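Long-range contacts in DNA repair protein XRCC1 (Homo sapiens, PDB 3LQC), which acts as a scaffold in DNA single-strand break repair, assembling repair protein complexes and binding poly-ADP-ribosylated PARP1 to limit its activity: residues A[43-49]-A[126-132]; A[59-65]-A[142-148]; A[88-94]-A[107-111]. All coordinates share one frame; numbering follows the deposited sequence. Where two conformers were deposited one is given.

Interaction 1 (A[43-49]-A[126-132]); sequences ISVVLQL and DRVKIVC. With CO3 (carbonate ion), chain D.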
loop_
_atom_site.group_PDB
_atom_site.type_symbol
_atom_site.label_atom_id
_atom_site.label_comp_id
_atom_site.label_asym_id
_atom_site.label_seq_id
_atom_site.Cartn_x
_atom_site.Cartn_y
_atom_site.Cartn_z
ATOM N N ILE A 43 20.692 -0.921 -4.779
ATOM C CA ILE A 43 21.687 -1.404 -5.728
ATOM C C ILE A 43 21.004 -2.316 -6.726
ATOM O O ILE A 43 19.971 -2.900 -6.424
ATOM C CB ILE A 43 22.802 -2.220 -5.040
ATOM C CG1 ILE A 43 22.193 -3.413 -4.306
ATOM C CG2 ILE A 43 23.615 -1.350 -4.088
ATOM C CD1 ILE A 43 23.103 -4.583 -4.220
ATOM N N SER A 44 21.579 -2.446 -7.915
ATOM C CA SER A 44 21.102 -3.431 -8.877
ATOM C C SER A 44 22.254 -4.230 -9.460
ATOM O O SER A 44 23.402 -3.787 -9.445
ATOM C CB SER A 44 20.374 -2.740 -10.012
ATOM O OG SER A 44 21.254 -1.842 -10.656
ATOM N N VAL A 45 21.946 -5.419 -9.958
ATOM C CA VAL A 45 22.861 -6.129 -10.832
ATOM C C VAL A 45 22.174 -6.282 -12.178
ATOM O O VAL A 45 20.952 -6.415 -12.250
ATOM C CB VAL A 45 23.240 -7.530 -10.294
ATOM C CG1 VAL A 45 24.008 -7.426 -8.989
ATOM C CG2 VAL A 45 22.010 -8.374 -10.119
ATOM N N VAL A 46 22.953 -6.236 -13.249
ATOM C CA VAL A 46 22.412 -6.485 -14.569
ATOM C C VAL A 46 23.078 -7.709 -15.168
ATOM O O VAL A 46 24.305 -7.803 -15.214
ATOM C CB VAL A 46 22.590 -5.284 -15.504
ATOM C CG1 VAL A 46 22.321 -5.698 -16.953
ATOM C CG2 VAL A 46 21.662 -4.157 -15.091
ATOM N N LEU A 47 22.251 -8.656 -15.595
ATOM C CA LEU A 47 22.725 -9.839 -16.285
ATOM C C LEU A 47 22.592 -9.600 -17.775
ATOM O O LEU A 47 21.487 -9.417 -18.289
ATOM C CB LEU A 47 21.906 -11.073 -15.905
ATOM C CG LEU A 47 21.680 -11.454 -14.442
ATOM C CD1 LEU A 47 20.812 -12.710 -14.386
ATOM C CD2 LEU A 47 22.991 -11.660 -13.697
ATOM N N GLN A 48 23.731 -9.577 -18.453
ATOM C CA GLN A 48 23.783 -9.494 -19.899
ATOM C C GLN A 48 23.820 -10.905 -20.474
ATOM O O GLN A 48 24.842 -11.584 -20.419
ATOM C CB GLN A 48 25.032 -8.737 -20.325
ATOM C CG GLN A 48 25.006 -7.276 -19.948
ATOM C CD GLN A 48 26.236 -6.543 -20.438
ATOM O OE1 GLN A 48 27.332 -7.108 -20.483
ATOM N NE2 GLN A 48 26.063 -5.282 -20.808
ATOM N N LEU A 49 22.695 -11.343 -21.010
ATOM C CA LEU A 49 22.580 -12.693 -21.522
ATOM C C LEU A 49 23.093 -12.780 -22.951
ATOM O O LEU A 49 22.874 -11.874 -23.754
ATOM C CB LEU A 49 21.125 -13.145 -21.461
ATOM C CG LEU A 49 20.457 -12.959 -20.105
ATOM C CD1 LEU A 49 19.034 -13.483 -20.174
ATOM C CD2 LEU A 49 21.244 -13.678 -19.040
ATOM N N ASP A 126 17.461 -10.195 -23.315
ATOM C CA ASP A 126 18.856 -10.535 -23.042
ATOM C C ASP A 126 19.472 -9.594 -22.015
ATOM O O ASP A 126 20.680 -9.611 -21.789
ATOM C CB ASP A 126 19.689 -10.587 -24.325
ATOM C CG ASP A 126 19.803 -9.243 -25.012
ATOM O OD1 ASP A 126 19.133 -8.281 -24.591
ATOM O OD2 ASP A 126 20.569 -9.155 -25.989
ATOM N N ARG A 127 18.628 -8.771 -21.400
ATOM C CA ARG A 127 19.027 -7.981 -20.241
ATOM C C ARG A 127 18.082 -8.230 -19.067
ATOM O O ARG A 127 16.864 -8.076 -19.187
ATOM C CB ARG A 127 19.068 -6.494 -20.583
ATOM C CG ARG A 127 20.067 -6.147 -21.671
ATOM C CD ARG A 127 21.493 -6.377 -21.208
ATOM N NE ARG A 127 22.452 -6.021 -22.255
ATOM C CZ ARG A 127 22.969 -6.888 -23.123
ATOM N NH1 ARG A 127 22.629 -8.167 -23.067
ATOM N NH2 ARG A 127 23.830 -6.477 -24.043
ATOM N N VAL A 128 18.646 -8.643 -17.941
ATOM C CA VAL A 128 17.881 -8.828 -16.722
ATOM C C VAL A 128 18.452 -7.939 -15.609
ATOM O O VAL A 128 19.602 -8.089 -15.194
ATOM C CB VAL A 128 17.867 -10.298 -16.267
ATOM C CG1 VAL A 128 16.801 -10.503 -15.207
ATOM C CG2 VAL A 128 17.604 -11.229 -17.452
ATOM N N LYS A 129 17.636 -7.010 -15.131
ATOM C CA LYS A 129 18.049 -6.104 -14.077
ATOM C C LYS A 129 17.294 -6.437 -12.799
ATOM O O LYS A 129 16.057 -6.396 -12.766
ATOM C CB LYS A 129 17.788 -4.652 -14.494
ATOM C CG LYS A 129 18.105 -3.633 -13.423
ATOM C CD LYS A 129 17.835 -2.219 -13.908
ATOM C CE LYS A 129 18.771 -1.832 -15.032
ATOM N NZ LYS A 129 18.780 -0.360 -15.243
ATOM N N ILE A 130 18.038 -6.780 -11.755
ATOM C CA ILE A 130 17.442 -7.055 -10.451
ATOM C C ILE A 130 17.763 -5.899 -9.499
ATOM O O ILE A 130 18.930 -5.622 -9.228
ATOM C CB ILE A 130 17.952 -8.380 -9.859
ATOM C CG1 ILE A 130 17.595 -9.553 -10.775
ATOM C CG2 ILE A 130 17.378 -8.603 -8.486
ATOM C CD1 ILE A 130 18.616 -9.825 -11.858
ATOM N N VAL A 131 16.734 -5.217 -9.009
ATOM C CA VAL A 131 16.942 -4.054 -8.151
ATOM C C VAL A 131 16.582 -4.351 -6.706
ATOM O O VAL A 131 15.462 -4.747 -6.410
ATOM C CB VAL A 131 16.139 -2.832 -8.640
ATOM C CG1 VAL A 131 16.567 -1.577 -7.881
ATOM C CG2 VAL A 131 16.331 -2.638 -10.133
ATOM N N CYS A 132 17.542 -4.158 -5.809
ATOM C CA CYS A 132 17.320 -4.377 -4.385
ATOM C C CYS A 132 17.280 -3.046 -3.654
ATOM O O CYS A 132 18.218 -2.255 -3.717
ATOM C CB CYS A 132 18.428 -5.254 -3.805
ATOM S SG CYS A 132 18.528 -6.910 -4.499
HETATM C C CO3 D . 19.452 1.018 -12.285
HETATM O O1 CO3 D . 20.176 -0.062 -12.281
HETATM O O2 CO3 D . 19.159 1.586 -13.420
HETATM O O HOH W 1 24.331 -9.695 -24.965
#

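Interaction 2 (A[59-65]-A[142-148]); sequences DIGNDGS and FGLSFVR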
loop_
_atom_site.group_PDB
_atom_site.type_symbol
_atom_site.label_atom_id
_atom_site.label_comp_id
_atom_site.label_asym_id
_atom_site.label_seq_id
_atom_site.Cartn_x
_atom_site.Cartn_y
_atom_site.Cartn_z
ATOM N N ASP A 59 12.090 -17.122 -8.891
ATOM C CA ASP A 59 12.215 -17.385 -7.459
ATOM C C ASP A 59 13.312 -16.493 -6.889
ATOM O O ASP A 59 14.407 -16.413 -7.443
ATOM C CB ASP A 59 12.565 -18.851 -7.186
ATOM C CG ASP A 59 11.562 -19.822 -7.788
ATOM O OD1 ASP A 59 10.393 -19.427 -8.027
ATOM O OD2 ASP A 59 11.948 -20.990 -8.014
ATOM N N ILE A 60 13.017 -15.829 -5.778
ATOM C CA ILE A 60 13.932 -14.861 -5.199
ATOM C C ILE A 60 14.173 -15.153 -3.728
ATOM O O ILE A 60 13.231 -15.304 -2.954
ATOM C CB ILE A 60 13.387 -13.436 -5.350
ATOM C CG1 ILE A 60 13.317 -13.065 -6.828
ATOM C CG2 ILE A 60 14.247 -12.442 -4.577
ATOM C CD1 ILE A 60 12.761 -11.707 -7.080
ATOM N N GLY A 61 15.443 -15.246 -3.355
ATOM C CA GLY A 61 15.819 -15.448 -1.972
ATOM C C GLY A 61 16.469 -14.192 -1.441
ATOM O O GLY A 61 17.557 -13.819 -1.876
ATOM N N ASN A 62 15.809 -13.535 -0.498
ATOM C CA ASN A 62 16.290 -12.256 -0.018
ATOM C C ASN A 62 17.558 -12.386 0.804
ATOM O O ASN A 62 17.824 -13.426 1.403
ATOM C CB ASN A 62 15.216 -11.529 0.792
ATOM C CG ASN A 62 15.644 -10.127 1.199
ATOM O OD1 ASN A 62 16.315 -9.428 0.443
ATOM N ND2 ASN A 62 15.263 -9.714 2.398
ATOM N N ASP A 63 18.351 -11.326 0.812
ATOM C CA ASP A 63 19.443 -11.217 1.766
ATOM C C ASP A 63 19.485 -9.801 2.319
ATOM O O ASP A 63 20.458 -9.072 2.113
ATOM C CB ASP A 63 20.785 -11.576 1.139
ATOM C CG ASP A 63 21.934 -11.482 2.130
ATOM O OD1 ASP A 63 21.715 -11.777 3.324
ATOM O OD2 ASP A 63 23.056 -11.115 1.715
ATOM N N GLY A 64 18.408 -9.417 2.997
ATOM C CA GLY A 64 18.361 -8.166 3.731
ATOM C C GLY A 64 17.776 -6.994 2.971
ATOM O O GLY A 64 17.835 -5.863 3.447
ATOM N N SER A 65 17.225 -7.252 1.790
ATOM C CA SER A 65 16.582 -6.205 1.003
ATOM C C SER A 65 15.169 -5.971 1.518
ATOM O O SER A 65 14.508 -6.908 1.958
ATOM C CB SER A 65 16.503 -6.604 -0.473
ATOM O OG SER A 65 17.778 -6.663 -1.068
ATOM N N PHE A 142 23.177 -5.536 2.017
ATOM C CA PHE A 142 21.959 -6.216 1.580
ATOM C C PHE A 142 21.936 -6.532 0.090
ATOM O O PHE A 142 22.592 -5.875 -0.707
ATOM C CB PHE A 142 20.734 -5.370 1.931
ATOM C CG PHE A 142 20.649 -4.095 1.160
ATOM C CD1 PHE A 142 20.129 -4.082 -0.126
ATOM C CD2 PHE A 142 21.108 -2.910 1.709
ATOM C CE1 PHE A 142 20.062 -2.911 -0.846
ATOM C CE2 PHE A 142 21.042 -1.731 0.996
ATOM C CZ PHE A 142 20.518 -1.730 -0.285
ATOM N N GLY A 143 21.152 -7.534 -0.275
ATOM C CA GLY A 143 21.010 -7.932 -1.660
ATOM C C GLY A 143 20.138 -9.165 -1.723
ATOM O O GLY A 143 19.093 -9.224 -1.070
ATOM N N LEU A 144 20.570 -10.154 -2.499
ATOM C CA LEU A 144 19.843 -11.415 -2.605
ATOM C C LEU A 144 20.727 -12.575 -2.214
ATOM O O LEU A 144 21.938 -12.531 -2.408
ATOM C CB LEU A 144 19.356 -11.640 -4.034
ATOM C CG LEU A 144 18.348 -10.619 -4.549
ATOM C CD1 LEU A 144 17.732 -11.108 -5.847
ATOM C CD2 LEU A 144 17.286 -10.387 -3.485
ATOM N N SER A 145 20.119 -13.623 -1.667
ATOM C CA SER A 145 20.830 -14.881 -1.498
ATOM C C SER A 145 20.833 -15.595 -2.829
ATOM O O SER A 145 21.822 -16.200 -3.224
ATOM C CB SER A 145 20.169 -15.750 -0.434
ATOM O OG SER A 145 20.451 -15.222 0.847
ATOM N N PHE A 146 19.717 -15.503 -3.531
ATOM C CA PHE A 146 19.609 -16.140 -4.821
ATOM C C PHE A 146 18.455 -15.570 -5.619
ATOM O O PHE A 146 17.505 -15.019 -5.069
ATOM C CB PHE A 146 19.467 -17.659 -4.662
ATOM C CG PHE A 146 18.171 -18.092 -4.032
ATOM C CD1 PHE A 146 16.997 -18.103 -4.766
ATOM C CD2 PHE A 146 18.135 -18.503 -2.710
ATOM C CE1 PHE A 146 15.807 -18.503 -4.198
ATOM C CE2 PHE A 146 16.947 -18.905 -2.130
ATOM C CZ PHE A 146 15.781 -18.911 -2.876
ATOM N N VAL A 147 18.567 -15.678 -6.931
ATOM C CA VAL A 147 17.454 -15.403 -7.815
ATOM C C VAL A 147 17.511 -16.460 -8.905
ATOM O O VAL A 147 18.579 -16.733 -9.462
ATOM C CB VAL A 147 17.521 -13.981 -8.415
ATOM C CG1 VAL A 147 18.907 -13.700 -8.991
ATOM C CG2 VAL A 147 16.441 -13.799 -9.468
ATOM N N ARG A 148 16.374 -17.089 -9.175
ATOM C CA ARG A 148 16.303 -18.109 -10.208
ATOM C C ARG A 148 15.248 -17.752 -11.238
ATOM O O ARG A 148 14.157 -17.289 -10.902
ATOM C CB ARG A 148 16.004 -19.475 -9.606
ATOM C CG ARG A 148 17.134 -20.019 -8.782
ATOM C CD ARG A 148 16.653 -21.087 -7.825
ATOM N NE ARG A 148 17.643 -21.307 -6.779
ATOM C CZ ARG A 148 17.342 -21.657 -5.531
ATOM N NH1 ARG A 148 16.067 -21.823 -5.167
ATOM N NH2 ARG A 148 18.317 -21.833 -4.647
#

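Interaction 3 (A[88-94]-A[107-111]); sequences LVTSSFM and RVRMF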
loop_
_atom_site.group_PDB
_atom_site.type_symbol
_atom_site.label_atom_id
_atom_site.label_comp_id
_atom_site.label_asym_id
_atom_site.label_seq_id
_atom_site.Cartn_x
_atom_site.Cartn_y
_atom_site.Cartn_z
ATOM N N LEU A 88 9.058 -8.427 -12.928
ATOM C CA LEU A 88 8.470 -8.578 -11.603
ATOM C C LEU A 88 8.425 -7.227 -10.921
ATOM O O LEU A 88 9.458 -6.619 -10.642
ATOM C CB LEU A 88 9.244 -9.573 -10.733
ATOM C CG LEU A 88 8.762 -9.604 -9.275
ATOM C CD1 LEU A 88 7.326 -10.067 -9.196
ATOM C CD2 LEU A 88 9.641 -10.473 -8.414
ATOM N N VAL A 89 7.216 -6.767 -10.656
ATOM C CA VAL A 89 7.005 -5.481 -10.030
ATOM C C VAL A 89 7.688 -5.422 -8.654
ATOM O O VAL A 89 7.880 -6.449 -8.002
ATOM C CB VAL A 89 5.497 -5.209 -9.930
ATOM C CG1 VAL A 89 4.954 -5.621 -8.560
ATOM C CG2 VAL A 89 5.213 -3.762 -10.241
ATOM N N THR A 90 8.079 -4.227 -8.226
ATOM C CA THR A 90 8.758 -4.062 -6.937
ATOM C C THR A 90 7.994 -4.742 -5.794
ATOM O O THR A 90 6.856 -4.394 -5.486
ATOM C CB THR A 90 8.973 -2.584 -6.590
ATOM O OG1 THR A 90 9.629 -1.923 -7.680
ATOM C CG2 THR A 90 9.836 -2.461 -5.332
ATOM N N SER A 91 8.638 -5.710 -5.160
ATOM C CA SER A 91 7.961 -6.580 -4.214
ATOM C C SER A 91 8.614 -6.571 -2.832
ATOM O O SER A 91 9.834 -6.453 -2.707
ATOM C CB SER A 91 7.901 -8.002 -4.769
ATOM O OG SER A 91 7.239 -8.001 -6.018
ATOM N N SER A 92 7.779 -6.707 -1.804
ATOM C CA SER A 92 8.202 -6.592 -0.409
ATOM C C SER A 92 8.876 -7.859 0.115
ATOM O O SER A 92 8.428 -8.974 -0.143
ATOM C CB SER A 92 6.993 -6.240 0.462
ATOM O OG SER A 92 7.289 -6.366 1.831
ATOM N N PHE A 93 9.963 -7.678 0.850
ATOM C CA PHE A 93 10.658 -8.796 1.468
ATOM C C PHE A 93 10.909 -8.529 2.943
ATOM O O PHE A 93 11.052 -9.462 3.729
ATOM C CB PHE A 93 11.965 -9.098 0.738
ATOM C CG PHE A 93 11.766 -9.873 -0.522
ATOM C CD1 PHE A 93 11.914 -11.248 -0.531
ATOM C CD2 PHE A 93 11.384 -9.234 -1.687
ATOM C CE1 PHE A 93 11.706 -11.973 -1.691
ATOM C CE2 PHE A 93 11.173 -9.955 -2.845
ATOM C CZ PHE A 93 11.338 -11.325 -2.847
ATOM N N MET A 94 10.952 -7.250 3.312
ATOM C CA MET A 94 11.054 -6.861 4.716
ATOM C C MET A 94 10.267 -5.591 4.962
ATOM O O MET A 94 10.181 -4.729 4.088
ATOM C CB MET A 94 12.510 -6.617 5.116
ATOM C CG MET A 94 13.432 -7.780 4.846
ATOM S SD MET A 94 15.121 -7.408 5.332
ATOM C CE MET A 94 14.991 -7.367 7.115
ATOM N N ARG A 107 13.719 -13.984 3.566
ATOM C CA ARG A 107 12.487 -14.519 3.003
ATOM C C ARG A 107 12.708 -15.011 1.579
ATOM O O ARG A 107 13.484 -14.425 0.818
ATOM C CB ARG A 107 11.365 -13.482 3.028
ATOM C CG ARG A 107 10.778 -13.262 4.396
ATOM C CD ARG A 107 9.505 -12.448 4.336
ATOM N NE ARG A 107 8.905 -12.354 5.662
ATOM C CZ ARG A 107 9.061 -11.326 6.489
ATOM N NH1 ARG A 107 9.780 -10.272 6.125
ATOM N NH2 ARG A 107 8.479 -11.345 7.679
ATOM N N VAL A 108 12.032 -16.099 1.235
ATOM C CA VAL A 108 12.013 -16.584 -0.133
ATOM C C VAL A 108 10.613 -16.420 -0.694
ATOM O O VAL A 108 9.631 -16.777 -0.042
ATOM C CB VAL A 108 12.392 -18.073 -0.213
ATOM C CG1 VAL A 108 12.316 -18.557 -1.667
ATOM C CG2 VAL A 108 13.775 -18.309 0.376
ATOM N N ARG A 109 10.513 -15.873 -1.897
ATOM C CA ARG A 109 9.221 -15.813 -2.569
ATOM C C ARG A 109 9.338 -16.335 -3.995
ATOM O O ARG A 109 10.297 -16.018 -4.703
ATOM C CB ARG A 109 8.656 -14.389 -2.555
ATOM C CG ARG A 109 8.525 -13.807 -1.161
ATOM C CD ARG A 109 7.975 -12.395 -1.192
ATOM N NE ARG A 109 6.650 -12.340 -1.790
ATOM C CZ ARG A 109 6.028 -11.208 -2.096
ATOM N NH1 ARG A 109 6.621 -10.050 -1.854
ATOM N NH2 ARG A 109 4.821 -11.234 -2.644
ATOM N N MET A 110 8.366 -17.150 -4.392
ATOM C CA MET A 110 8.276 -17.671 -5.747
ATOM C C MET A 110 7.244 -16.850 -6.484
ATOM O O MET A 110 6.187 -16.557 -5.937
ATOM C CB MET A 110 7.819 -19.131 -5.725
ATOM C CG MET A 110 8.394 -19.964 -4.576
ATOM S SD MET A 110 10.149 -20.325 -4.764
ATOM C CE MET A 110 10.430 -21.510 -3.455
ATOM N N PHE A 111 7.545 -16.487 -7.726
ATOM C CA PHE A 111 6.610 -15.717 -8.541
ATOM C C PHE A 111 6.336 -16.428 -9.861
ATOM O O PHE A 111 7.104 -16.305 -10.810
ATOM C CB PHE A 111 7.150 -14.303 -8.789
ATOM C CG PHE A 111 7.519 -13.564 -7.526
ATOM C CD1 PHE A 111 8.739 -13.781 -6.910
ATOM C CD2 PHE A 111 6.638 -12.656 -6.950
ATOM C CE1 PHE A 111 9.082 -13.109 -5.744
ATOM C CE2 PHE A 111 6.973 -11.982 -5.784
ATOM C CZ PHE A 111 8.202 -12.208 -5.181
HETATM O O HOH W 2 13.306 -11.000 3.911
#

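Interaction 1 (A[43-49]-A[126-132])
Two donors grip the carbonyl oxygen of Asp126 from opposite faces of its plane. Leu49 N reaches Asp126 O at 2.8 Å, while Arg127 NH1 meets Asp126 O at 2.7 Å from well above that plane, off the lone pairs. A bend at chi2 (-67°) turns the arginine back over Gln48, whose CG covers one guanidinium face near the rim, 3.7 Å from Arg127 NE. At the guanidinium edge a water links Arg127 NH1 to Leu49 O. Farther along the same face, Val46 CG2 packs at 3.7 Å on Lys129 CE. Past its bend at chi3, the lysine brings NZ to 2.7 Å from carbonate O2, and Ser44 OG donates to carbonate O1 at 2.6 Å. Arg7 adds another donor to this anion, which probably came from the crystallisation liquor. On the other face, branched side chains mesh: Val45 lies against Ile130, Leu47 against Val128, and Leu49 CD1 is 3.8 Å from Val128 CG2. Paired backbone hydrogen bonds at Ile43-Cys132, Val45-Ile130 and Leu47-Val128 complete a regular antiparallel ladder between neighbouring inner strands of the mixed five-stranded sheet in the beta-sandwich of the XRCC1 N-terminal domain.

Interaction 2 (A[59-65]-A[142-148])
Gly61 N donates almost straight to Phe146 O (2.7 Å, 173° at the hydrogen), one of the backbone hydrogen bonds that join 59-65 to 142-148 as antiparallel strands in an interrupted ladder. Asp59 and Arg148 form a regular hydrogen-bonded pair, whereas Gly61 O takes two donors, Ser145 N at 2.6 Å and Phe146 N at 3.2 Å; the latter lies on a lone pair, the former is tilted from the carbonyl plane. Beyond this doubling the register has shifted by one, and Asp63 pairs with Gly143.

Side-chain hydroxyls add to the polar network. Ser65 OG donates to Gly143 O at 2.9 Å, arriving from the face of that carbonyl opposite to Asp63 N, so two bonds hold one oxygen. Ser145 OG reaches Asn62 O from above its plane. Within the turn, Asn62 OD1 accepts from Ser65 N at 2.7 Å, an Asx motif that, with a weak return bond from Asn62 ND2 to Ser65 O, probably limits the turning of the amide.

Aromatic contacts centre on Phe146. With CG set between the backbone N and the carbonyl carbon (chi1 68°), its ring folds back across the neighbouring strand, and Gly61 CA sits over the ring centre as a CH-pi contact, 3.6 Å from the centroid. A CB at Gly61 would run into Phe146 CE2. Arg148 NH2 lies over the opposite ring face, leaving the ring sandwiched.

Apolar contacts occupy the other side of the sheet. Ile60 CG2 meets Leu144 CD2 at 3.8 Å, and Ile60 lies alongside Val147, both pointing the same way. Leu144 continues onto Ile130 and Cys132 of the facing sheet.

The doubled Ser145-Phe146 position opposite Gly61 is a classic beta bulge, here in the antiparallel three-stranded sheet of the sandwich.

Interaction 3 (A[88-94]-A[107-111])
Arg109 lies across the Phe93 ring. Its CB is 4.0 Å from Phe93 CE1, its CG touches the same ring atom at 3.7 Å, and its CD sits over the ring face, offset toward the rim, in a CH-pi contact. There the chain bends (chi3 61°), lifting the guanidinium away from the ring face, where any cation-pi attraction is weak at most. One guanidinium face has Phe111 CE2 over it, toward the rim. Arg109 NH1 finishes 2.7 Å from Ser92 O, on a lone pair of that carbonyl; beyond the two segments it also pairs with an acidic side chain of another protein chain in a salt bridge. The contact between 88-94 and 107-111 spans the two layers of the beta-sandwich at their margins: strand 89-92 borders the five-stranded sheet, strand 108-111 the three-stranded one, and their axes approach to 10.0 Å. Were this arginine an alanine, Ser92 O and the other chain's acid would probably lose this partner, and the Phe93 face its cover by CG and CD. Between the layers, Phe93 CZ meets the edge of the Phe111 ring, 4.0 Å from Phe111 CZ. Arg107 NH1 donates to Phe93 O at 2.8 Å from above the carbonyl plane, and its NH2 forms a salt bridge with Glu98.

Along the chain the segments run 43-49, 59-65, 88-94, 107-111, 126-132, 142-148: interactions 1 and 2 interleave, and interaction 3 is nested inside the loops closed by both. Interaction 1 lies within the five-stranded sheet and interaction 2 within the three-stranded one; their centres are about 13 Å apart, and they meet face to face where Ile130 and Cys132 pack on Leu144. Interaction 3 joins the two sheets, about 9 Å from interaction 2 and 16 Å from interaction 1 between centres. Strand 57-63 lies between 108-111 and 143-150, linking interactions 2 and 3. The contacts thus tie distant parts of the N-terminal domain into one sandwich, whose 88-94 border meets another protein chain.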